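Local coordinates for protein DNA ligase (Aquifex aeolicus, PDB 3QWU) that probably joins nucleic acid strands as an ATP-dependent ligase of the RNA ligase family, and binds adenosine and calcium, at residues L9-R20 against L30-I39; A292-V302 against M355-L363. One frame throughout, in Å; residues are numbered along the deposited sequence.

Contact 1: residues L9-R20 against L30-I39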
loop_
_atom_site.group_PDB
_atom_site.type_symbol
_atom_site.label_atom_id
_atom_site.label_comp_id
_atom_site.label_asym_id
_atom_site.label_seq_id
_atom_site.Cartn_x
_atom_site.Cartn_y
_atom_site.Cartn_z
ATOM N N LEU A 9 -6.043 -35.079 -5.598
ATOM C CA LEU A 9 -5.634 -33.774 -5.121
ATOM C C LEU A 9 -5.002 -33.048 -6.319
ATOM O O LEU A 9 -5.344 -31.895 -6.598
ATOM C CB LEU A 9 -4.689 -33.893 -3.911
ATOM C CG LEU A 9 -4.785 -32.755 -2.874
ATOM C CD1 LEU A 9 -4.485 -33.227 -1.436
ATOM C CD2 LEU A 9 -3.875 -31.615 -3.268
ATOM N N VAL A 10 -4.146 -33.754 -7.062
ATOM C CA VAL A 10 -3.500 -33.192 -8.259
ATOM C C VAL A 10 -4.506 -32.911 -9.384
ATOM O O VAL A 10 -4.435 -31.873 -10.045
ATOM C CB VAL A 10 -2.351 -34.113 -8.774
ATOM C CG1 VAL A 10 -1.775 -33.598 -10.095
ATOM C CG2 VAL A 10 -1.233 -34.230 -7.728
ATOM N N LYS A 11 -5.457 -33.822 -9.578
ATOM C CA LYS A 11 -6.529 -33.632 -10.557
ATOM C C LYS A 11 -7.345 -32.350 -10.299
ATOM O O LYS A 11 -7.663 -31.619 -11.245
ATOM C CB LYS A 11 -7.439 -34.860 -10.572
ATOM C CG LYS A 11 -8.506 -34.875 -11.683
ATOM C CD LYS A 11 -9.337 -36.153 -11.631
ATOM C CE LYS A 11 -9.759 -36.630 -13.015
ATOM N NZ LYS A 11 -10.229 -38.039 -12.969
ATOM N N GLU A 12 -7.673 -32.072 -9.036
ATOM C CA GLU A 12 -8.485 -30.894 -8.698
ATOM C C GLU A 12 -7.677 -29.622 -8.885
ATOM O O GLU A 12 -8.224 -28.608 -9.323
ATOM C CB GLU A 12 -9.049 -30.962 -7.264
ATOM C CG GLU A 12 -10.129 -29.883 -6.921
ATOM C CD GLU A 12 -11.566 -30.236 -7.384
ATOM O OE1 GLU A 12 -12.167 -31.211 -6.874
ATOM O OE2 GLU A 12 -12.123 -29.511 -8.238
ATOM N N ALA A 13 -6.382 -29.672 -8.569
ATOM C CA ALA A 13 -5.526 -28.490 -8.715
ATOM C C ALA A 13 -5.154 -28.209 -10.177
ATOM O O ALA A 13 -4.841 -27.070 -10.514
ATOM C CB ALA A 13 -4.277 -28.617 -7.859
ATOM N N LEU A 14 -5.173 -29.229 -11.039
ATOM C CA LEU A 14 -5.066 -28.992 -12.492
ATOM C C LEU A 14 -6.312 -28.255 -12.973
ATOM O O LEU A 14 -6.216 -27.343 -13.789
ATOM C CB LEU A 14 -4.916 -30.299 -13.290
ATOM C CG LEU A 14 -3.553 -30.747 -13.825
ATOM C CD1 LEU A 14 -3.715 -31.966 -14.758
ATOM C CD2 LEU A 14 -2.855 -29.623 -14.564
ATOM N N LYS A 15 -7.476 -28.668 -12.465
ATOM C CA LYS A 15 -8.754 -28.015 -12.772
ATOM C C LYS A 15 -8.850 -26.626 -12.126
ATOM O O LYS A 15 -9.298 -25.675 -12.764
ATOM C CB LYS A 15 -9.932 -28.907 -12.331
ATOM C CG LYS A 15 -11.326 -28.242 -12.327
ATOM C CD LYS A 15 -11.875 -27.975 -13.731
ATOM C CE LYS A 15 -13.206 -27.226 -13.681
ATOM N NZ LYS A 15 -14.200 -27.964 -12.874
ATOM N N LYS A 16 -8.428 -26.506 -10.869
ATOM C CA LYS A 16 -8.460 -25.208 -10.182
ATOM C C LYS A 16 -7.253 -24.315 -10.571
ATOM O O LYS A 16 -7.161 -23.184 -10.106
ATOM C CB LYS A 16 -8.528 -25.404 -8.652
ATOM C CG LYS A 16 -9.530 -24.490 -7.900
ATOM C CD LYS A 16 -9.076 -23.010 -7.789
ATOM C CE LYS A 16 -9.792 -22.243 -6.646
ATOM N NZ LYS A 16 -11.304 -22.358 -6.700
ATOM N N LYS A 17 -6.344 -24.818 -11.417
ATOM C CA LYS A 17 -5.146 -24.061 -11.892
ATOM C C LYS A 17 -4.107 -23.638 -10.807
ATOM O O LYS A 17 -3.470 -22.577 -10.886
ATOM C CB LYS A 17 -5.563 -22.888 -12.808
ATOM C CG LYS A 17 -5.623 -23.336 -14.264
ATOM C CD LYS A 17 -6.388 -22.394 -15.162
ATOM C CE LYS A 17 -6.600 -23.031 -16.542
ATOM N NZ LYS A 17 -7.840 -22.511 -17.174
ATOM N N LYS A 18 -3.943 -24.510 -9.816
ATOM C CA LYS A 18 -2.882 -24.402 -8.817
ATOM C C LYS A 18 -1.633 -25.182 -9.272
ATOM O O LYS A 18 -0.509 -24.814 -8.909
ATOM C CB LYS A 18 -3.352 -24.940 -7.449
ATOM C CG LYS A 18 -4.567 -24.248 -6.836
ATOM C CD LYS A 18 -4.547 -22.736 -7.021
ATOM C CE LYS A 18 -5.417 -22.015 -5.992
ATOM N NZ LYS A 18 -6.115 -20.820 -6.570
ATOM N N VAL A 19 -1.831 -26.249 -10.053
ATOM C CA VAL A 19 -0.725 -27.003 -10.639
ATOM C C VAL A 19 -0.734 -26.853 -12.168
ATOM O O VAL A 19 -1.803 -26.700 -12.762
ATOM C CB VAL A 19 -0.785 -28.505 -10.216
ATOM C CG1 VAL A 19 -0.067 -29.413 -11.226
ATOM C CG2 VAL A 19 -0.199 -28.675 -8.832
ATOM N N ARG A 20 0.456 -26.868 -12.780
ATOM C CA ARG A 20 0.642 -26.803 -14.238
ATOM C C ARG A 20 1.812 -27.702 -14.653
ATOM O O ARG A 20 2.817 -27.804 -13.949
ATOM C CB ARG A 20 0.948 -25.379 -14.743
ATOM C CG ARG A 20 0.448 -24.244 -13.882
ATOM C CD ARG A 20 -0.029 -23.045 -14.679
ATOM N NE ARG A 20 -1.128 -22.396 -13.957
ATOM C CZ ARG A 20 -1.083 -21.204 -13.352
ATOM N NH1 ARG A 20 0.016 -20.449 -13.382
ATOM N NH2 ARG A 20 -2.165 -20.745 -12.720
ATOM N N LEU A 30 5.116 -31.653 -13.185
ATOM C CA LEU A 30 3.985 -30.874 -12.676
ATOM C C LEU A 30 4.509 -29.923 -11.615
ATOM O O LEU A 30 5.359 -30.312 -10.806
ATOM C CB LEU A 30 2.924 -31.798 -12.105
ATOM C CG LEU A 30 2.251 -32.721 -13.146
ATOM C CD1 LEU A 30 3.135 -33.965 -13.543
ATOM C CD2 LEU A 30 0.911 -33.167 -12.649
ATOM N N ARG A 31 4.029 -28.678 -11.637
ATOM C CA ARG A 31 4.542 -27.615 -10.770
ATOM C C ARG A 31 3.434 -26.931 -10.000
ATOM O O ARG A 31 2.471 -26.448 -10.591
ATOM C CB ARG A 31 5.240 -26.561 -11.618
ATOM C CG ARG A 31 5.825 -25.404 -10.826
ATOM C CD ARG A 31 6.527 -24.430 -11.732
ATOM N NE ARG A 31 5.596 -23.590 -12.490
ATOM C CZ ARG A 31 5.032 -22.456 -12.053
ATOM N NH1 ARG A 31 5.251 -21.995 -10.840
ATOM N NH2 ARG A 31 4.235 -21.778 -12.847
ATOM N N PHE A 32 3.576 -26.877 -8.683
ATOM C CA PHE A 32 2.607 -26.172 -7.832
ATOM C C PHE A 32 2.825 -24.668 -7.901
ATOM O O PHE A 32 3.805 -24.139 -7.365
ATOM C CB PHE A 32 2.669 -26.673 -6.381
ATOM C CG PHE A 32 1.791 -27.861 -6.140
ATOM C CD1 PHE A 32 2.261 -29.140 -6.339
ATOM C CD2 PHE A 32 0.467 -27.689 -5.770
ATOM C CE1 PHE A 32 1.418 -30.242 -6.126
ATOM C CE2 PHE A 32 -0.401 -28.780 -5.578
ATOM C CZ PHE A 32 0.068 -30.052 -5.744
ATOM N N ASN A 33 1.910 -23.980 -8.571
ATOM C CA ASN A 33 2.053 -22.552 -8.811
ATOM C C ASN A 33 1.686 -21.739 -7.577
ATOM O O ASN A 33 2.220 -20.664 -7.362
ATOM C CB ASN A 33 1.178 -22.130 -9.988
ATOM C CG ASN A 33 1.346 -20.673 -10.333
ATOM O OD1 ASN A 33 2.348 -20.286 -10.922
ATOM N ND2 ASN A 33 0.360 -19.848 -9.959
ATOM N N ASP A 34 0.754 -22.268 -6.789
ATOM C CA ASP A 34 0.370 -21.690 -5.499
ATOM C C ASP A 34 0.285 -22.776 -4.457
ATOM O O ASP A 34 0.271 -23.969 -4.791
ATOM C CB ASP A 34 -1.030 -21.052 -5.589
ATOM C CG ASP A 34 -0.996 -19.610 -6.067
ATOM O OD1 ASP A 34 -0.018 -18.869 -5.769
ATOM O OD2 ASP A 34 -1.973 -19.222 -6.753
ATOM N N ASP A 35 0.182 -22.352 -3.200
ATOM C CA ASP A 35 -0.214 -23.236 -2.116
ATOM C C ASP A 35 -1.548 -23.848 -2.466
ATOM O O ASP A 35 -2.411 -23.207 -3.064
ATOM C CB ASP A 35 -0.355 -22.479 -0.802
ATOM C CG ASP A 35 0.957 -21.930 -0.290
ATOM O OD1 ASP A 35 2.021 -22.487 -0.610
ATOM O OD2 ASP A 35 0.930 -20.913 0.430
ATOM N N TYR A 36 -1.704 -25.115 -2.125
ATOM C CA TYR A 36 -2.978 -25.799 -2.286
ATOM C C TYR A 36 -3.082 -26.927 -1.252
ATOM O O TYR A 36 -2.273 -27.873 -1.262
ATOM C CB TYR A 36 -3.126 -26.336 -3.721
ATOM C CG TYR A 36 -4.511 -26.906 -4.039
ATOM C CD1 TYR A 36 -4.655 -28.203 -4.524
ATOM C CD2 TYR A 36 -5.679 -26.139 -3.844
ATOM C CE1 TYR A 36 -5.918 -28.729 -4.813
ATOM C CE2 TYR A 36 -6.945 -26.660 -4.131
ATOM C CZ TYR A 36 -7.060 -27.955 -4.610
ATOM O OH TYR A 36 -8.303 -28.493 -4.903
ATOM N N LYS A 37 -4.066 -26.802 -0.359
ATOM C CA LYS A 37 -4.371 -27.838 0.626
ATOM C C LYS A 37 -3.084 -28.350 1.301
ATOM O O LYS A 37 -2.785 -29.565 1.284
ATOM C CB LYS A 37 -5.168 -28.989 -0.029
ATOM C CG LYS A 37 -6.693 -28.961 0.236
ATOM C CD LYS A 37 -7.290 -30.392 0.378
ATOM C CE LYS A 37 -8.265 -30.508 1.574
ATOM N NZ LYS A 37 -7.622 -30.146 2.892
ATOM N N ASP A 38 -2.323 -27.391 1.852
ATOM C CA ASP A 38 -1.068 -27.643 2.618
ATOM C C ASP A 38 0.161 -28.058 1.789
ATOM O O ASP A 38 1.254 -28.149 2.354
ATOM C CB ASP A 38 -1.276 -28.677 3.752
ATOM C CG ASP A 38 -2.564 -28.446 4.533
ATOM O OD1 ASP A 38 -3.234 -29.443 4.876
ATOM O OD2 ASP A 38 -2.922 -27.280 4.786
ATOM N N ILE A 39 -0.007 -28.322 0.483
ATOM C CA ILE A 39 1.136 -28.548 -0.423
ATOM C C ILE A 39 1.771 -27.214 -0.722
ATOM O O ILE A 39 1.191 -26.381 -1.407
ATOM C CB ILE A 39 0.726 -29.165 -1.791
ATOM C CG1 ILE A 39 -0.041 -30.485 -1.610
ATOM C CG2 ILE A 39 1.954 -29.352 -2.711
ATOM C CD1 ILE A 39 0.597 -31.436 -0.664
#
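Tyr-36 packs its ring against Leu-9 and Ala-13 of the helix and the aliphatic chain of Lys-18 in the loop after it. A chi1 of -172° swings the ring away from its own backbone N and back to the helix, where CD1 meets Ala-13 CB at 3.4 Å. On the same side of the ring plane Lys-18 crosses at about a right angle, its CG 3.7 Å from Tyr-36 CD2. On the other side the Leu-9 side chain slides past in the opposite direction, its CD2 3.7 Å from Tyr-36 CD1, and the carbonyl oxygen of Leu-9 lies in the ring plane at the CE1 edge. An alanine in place of Tyr-36 would probably leave Ala-13 CB and Lys-18 without their shared partner and open a gap between helix and loop.

Further along, Phe-32 is sandwiched between Val-19 CG2 and Ile-39 CG2, while Val-19 CG1 turns to Leu-30 CB. The backbones here pair as an antiparallel hairpin: Arg-20 N donates to Arg-31 O at 3.0 Å and Arg-31 N to Arg-20 O at 2.8 Å; beyond them Asn-33 N binds Lys-18 O at 2.6 Å. Asn-33 CB lies over one face of the Arg-20 guanidinium, amide and guanidinium planes 35° apart, and Asn-33 OD1 accepts from Arg-31 NH2 at 3.1 Å. Apolar carbon thus packs helix and strand alike and main-chain bonds add the hairpin register, while Glu-22, salt-bridged to Arg-31 NE, probably offsets part of the positive charge where Arg-20 NH1 stands 4.5 Å from Arg-31 NH2.

Contact 2: residues A292-V302 against M355-L363; sequences AIEQFEKEHKV and MTGLLGHLL
Phe-296 pushes its ring into a hole formed by Thr-356, Leu-359, Gly-360 and Leu-363, a knob-into-hole fit between helices whose local axes cross at -82° and approach to 10.5 Å. Its chi1 of -179° points the ring away from its own backbone N and out to the other helix. There CZ comes within 3.4 Å of Gly-360 CA, and one ring face is covered by Leu-359 CB and Gly-360 N, leaving little room for a beta carbon at Gly-360. Leu-363 slides past the ring in the opposite direction, bringing CD1 close to Phe-296 CD1. Leu-359 sends its CD1 to within 4.0 Å of Ile-293 CG1 and 3.8 Å of Val-302 CG2, and both of these side chains cross it nearly at right angles. One polar link completes the fit: Val-302 N donates to Thr-356 OG1 at 2.8 Å, N-H...O angle 156°, and that hydroxyl is also hydrogen-bonded to Phe-352 O. Val-302 leads from helix 276-299 into strand 303-310 and pairs through its backbone with Phe-352, at the end of strand 343-352, just before helix 353-363. Tyr-267 and Leu-264 of the second subunit, both in its helix 254-269, pack on Ile-293 and Leu-363 respectively.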
loop_
_atom_site.group_PDB
_atom_site.type_symbol
_atom_site.label_atom_id
_atom_site.label_comp_id
_atom_site.label_asym_id
_atom_site.label_seq_id
_atom_site.Cartn_x
_atom_site.Cartn_y
_atom_site.Cartn_z
ATOM N N ALA A 292 13.521 7.095 -10.022
ATOM C CA ALA A 292 12.741 6.580 -11.128
ATOM C C ALA A 292 12.222 7.746 -12.024
ATOM O O ALA A 292 12.149 7.575 -13.245
ATOM C CB ALA A 292 11.614 5.695 -10.664
ATOM N N ILE A 293 11.882 8.905 -11.422
ATOM C CA ILE A 293 11.570 10.112 -12.195
ATOM C C ILE A 293 12.753 10.675 -12.979
ATOM O O ILE A 293 12.605 11.077 -14.146
ATOM C CB ILE A 293 10.999 11.218 -11.308
ATOM C CG1 ILE A 293 9.563 10.854 -10.903
ATOM C CG2 ILE A 293 11.026 12.589 -11.990
ATOM C CD1 ILE A 293 9.200 11.384 -9.539
ATOM N N GLU A 294 13.926 10.760 -12.348
ATOM C CA GLU A 294 15.147 11.167 -13.112
ATOM C C GLU A 294 15.391 10.203 -14.296
ATOM O O GLU A 294 15.732 10.669 -15.378
ATOM C CB GLU A 294 16.409 11.239 -12.235
ATOM C CG GLU A 294 16.493 12.534 -11.348
ATOM C CD GLU A 294 17.423 12.354 -10.141
ATOM O OE1 GLU A 294 17.802 11.219 -9.847
ATOM O OE2 GLU A 294 17.781 13.340 -9.483
ATOM N N GLN A 295 15.226 8.891 -14.081
ATOM C CA GLN A 295 15.498 7.938 -15.134
ATOM C C GLN A 295 14.462 8.117 -16.267
ATOM O O GLN A 295 14.838 8.131 -17.458
ATOM C CB GLN A 295 15.515 6.517 -14.611
ATOM C CG GLN A 295 15.925 5.454 -15.628
ATOM C CD GLN A 295 15.656 3.998 -15.182
ATOM O OE1 GLN A 295 14.537 3.628 -14.759
ATOM N NE2 GLN A 295 16.682 3.159 -15.313
ATOM N N PHE A 296 13.201 8.315 -15.890
ATOM C CA PHE A 296 12.156 8.613 -16.850
ATOM C C PHE A 296 12.436 9.859 -17.676
ATOM O O PHE A 296 12.209 9.854 -18.894
ATOM C CB PHE A 296 10.782 8.799 -16.198
ATOM C CG PHE A 296 9.711 9.082 -17.197
ATOM C CD1 PHE A 296 9.190 10.350 -17.346
ATOM C CD2 PHE A 296 9.310 8.092 -18.092
ATOM C CE1 PHE A 296 8.226 10.621 -18.322
ATOM C CE2 PHE A 296 8.367 8.354 -19.058
ATOM C CZ PHE A 296 7.805 9.624 -19.169
ATOM N N GLU A 297 12.887 10.936 -17.028
ATOM C CA GLU A 297 13.212 12.159 -17.764
ATOM C C GLU A 297 14.393 11.986 -18.706
ATOM O O GLU A 297 14.406 12.548 -19.790
ATOM C CB GLU A 297 13.483 13.340 -16.824
ATOM C CG GLU A 297 12.266 13.839 -16.128
ATOM C CD GLU A 297 11.272 14.520 -17.058
ATOM O OE1 GLU A 297 11.616 15.570 -17.665
ATOM O OE2 GLU A 297 10.131 14.026 -17.162
ATOM N N LYS A 298 15.389 11.218 -18.295
ATOM C CA LYS A 298 16.565 10.961 -19.134
ATOM C C LYS A 298 16.262 9.993 -20.281
ATOM O O LYS A 298 16.462 10.324 -21.419
ATOM C CB LYS A 298 17.734 10.421 -18.289
ATOM C CG LYS A 298 19.142 10.728 -18.847
ATOM C CD LYS A 298 19.572 12.190 -18.556
ATOM C CE LYS A 298 19.288 13.175 -19.721
ATOM N NZ LYS A 298 18.734 14.507 -19.244
ATOM N N GLU A 299 15.768 8.811 -19.967
ATOM C CA GLU A 299 15.699 7.719 -20.936
ATOM C C GLU A 299 14.291 7.431 -21.376
ATOM O O GLU A 299 14.103 6.512 -22.161
ATOM C CB GLU A 299 16.216 6.400 -20.372
ATOM C CG GLU A 299 17.171 6.479 -19.213
ATOM C CD GLU A 299 18.617 6.370 -19.591
ATOM O OE1 GLU A 299 18.947 6.500 -20.793
ATOM O OE2 GLU A 299 19.422 6.160 -18.651
ATOM N N HIS A 300 13.295 8.131 -20.827
ATOM C CA HIS A 300 11.909 8.046 -21.340
ATOM C C HIS A 300 11.238 6.679 -21.067
ATOM O O HIS A 300 10.179 6.356 -21.616
ATOM C CB HIS A 300 11.918 8.394 -22.830
ATOM C CG HIS A 300 12.847 9.524 -23.177
ATOM N ND1 HIS A 300 12.720 10.790 -22.636
ATOM C CD2 HIS A 300 13.920 9.581 -24.009
ATOM C CE1 HIS A 300 13.661 11.578 -23.128
ATOM N NE2 HIS A 300 14.393 10.876 -23.975
ATOM N N LYS A 301 11.870 5.910 -20.177
ATOM C CA LYS A 301 11.422 4.598 -19.730
ATOM C C LYS A 301 11.850 4.417 -18.269
ATOM O O LYS A 301 12.939 4.888 -17.843
ATOM C CB LYS A 301 12.131 3.455 -20.495
ATOM C CG LYS A 301 11.890 3.345 -21.959
ATOM C CD LYS A 301 10.557 2.636 -22.312
ATOM C CE LYS A 301 10.446 2.310 -23.814
ATOM N NZ LYS A 301 9.553 1.110 -24.008
ATOM N N VAL A 302 11.047 3.685 -17.508
ATOM C CA VAL A 302 11.460 3.301 -16.160
ATOM C C VAL A 302 11.773 1.795 -16.153
ATOM O O VAL A 302 10.915 0.962 -16.433
ATOM C CB VAL A 302 10.396 3.628 -15.120
ATOM C CG1 VAL A 302 10.809 3.032 -13.739
ATOM C CG2 VAL A 302 10.181 5.096 -15.059
ATOM N N MET A 355 4.450 1.947 -14.373
ATOM C CA MET A 355 5.124 3.068 -13.758
ATOM C C MET A 355 5.530 4.043 -14.824
ATOM O O MET A 355 5.376 5.263 -14.630
ATOM C CB MET A 355 6.373 2.632 -12.989
ATOM C CG MET A 355 6.997 3.732 -12.187
ATOM S SD MET A 355 5.809 4.452 -11.001
ATOM C CE MET A 355 6.205 3.436 -9.570
ATOM N N THR A 356 6.046 3.502 -15.934
ATOM C CA THR A 356 6.471 4.291 -17.079
ATOM C C THR A 356 5.331 5.160 -17.585
ATOM O O THR A 356 5.490 6.398 -17.656
ATOM C CB THR A 356 7.090 3.403 -18.206
ATOM O OG1 THR A 356 8.354 2.884 -17.746
ATOM C CG2 THR A 356 7.319 4.240 -19.533
ATOM N N GLY A 357 4.186 4.544 -17.895
ATOM C CA GLY A 357 2.973 5.302 -18.329
ATOM C C GLY A 357 2.425 6.268 -17.259
ATOM O O GLY A 357 1.971 7.356 -17.551
ATOM N N LEU A 358 2.482 5.896 -15.986
ATOM C CA LEU A 358 1.943 6.766 -14.947
ATOM C C LEU A 358 2.803 8.025 -14.811
ATOM O O LEU A 358 2.306 9.132 -14.796
ATOM C CB LEU A 358 1.883 6.011 -13.627
ATOM C CG LEU A 358 1.397 6.813 -12.369
ATOM C CD1 LEU A 358 0.007 7.350 -12.641
ATOM C CD2 LEU A 358 1.409 5.859 -11.158
ATOM N N LEU A 359 4.108 7.855 -14.721
ATOM C CA LEU A 359 4.991 9.002 -14.556
ATOM C C LEU A 359 4.909 9.945 -15.777
ATOM O O LEU A 359 4.878 11.169 -15.618
ATOM C CB LEU A 359 6.421 8.545 -14.250
ATOM C CG LEU A 359 6.757 7.794 -12.935
ATOM C CD1 LEU A 359 8.275 7.547 -12.831
ATOM C CD2 LEU A 359 6.323 8.517 -11.697
ATOM N N GLY A 360 4.822 9.391 -16.980
ATOM C CA GLY A 360 4.571 10.160 -18.178
ATOM C C GLY A 360 3.280 10.964 -18.120
ATOM O O GLY A 360 3.210 12.126 -18.626
ATOM N N HIS A 361 2.247 10.356 -17.539
ATOM C CA HIS A 361 0.932 10.990 -17.483
ATOM C C HIS A 361 0.934 12.151 -16.483
ATOM O O HIS A 361 0.458 13.225 -16.773
ATOM C CB HIS A 361 -0.159 9.950 -17.155
ATOM C CG HIS A 361 -1.545 10.528 -17.077
ATOM N ND1 HIS A 361 -2.236 10.967 -18.186
ATOM C CD2 HIS A 361 -2.351 10.774 -16.011
ATOM C CE1 HIS A 361 -3.414 11.445 -17.810
ATOM N NE2 HIS A 361 -3.511 11.330 -16.493
ATOM N N LEU A 362 1.524 11.924 -15.312
ATOM C CA LEU A 362 1.632 12.942 -14.297
ATOM C C LEU A 362 2.617 14.052 -14.648
ATOM O O LEU A 362 2.280 15.230 -14.480
ATOM C CB LEU A 362 2.059 12.326 -12.990
ATOM C CG LEU A 362 1.220 11.181 -12.476
ATOM C CD1 LEU A 362 1.799 10.747 -11.145
ATOM C CD2 LEU A 362 -0.224 11.622 -12.372
ATOM N N LEU A 363 3.810 13.694 -15.140
ATOM C CA LEU A 363 4.847 14.686 -15.514
ATOM C C LEU A 363 4.467 15.639 -16.651
ATOM O O LEU A 363 4.946 16.754 -16.701
ATOM C CB LEU A 363 6.181 14.002 -15.871
ATOM C CG LEU A 363 6.910 13.437 -14.660
ATOM C CD1 LEU A 363 8.069 12.694 -15.169
ATOM C CD2 LEU A 363 7.351 14.531 -13.709
#

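In the fold
The two contacts illustrate how one chain can be tied together at two distant places. Contact 1 ties together helix 7-15, the hairpin of strands 19-24 and 27-32 and the loop that follows, all near the N-terminus; contact 2 crosses two helices in the C-terminal ligase region. Along the chain they are in series, the first closing before the second opens. Their centres are 39 Å apart and their nearest atoms about 23 Å, so they do not touch. Both lie away from the adenosine and calcium sites, although the side chain of Asp-35 in contact 1 is about 12 Å from the bound adenosine. Contact 2 differs in also meeting the second subunit.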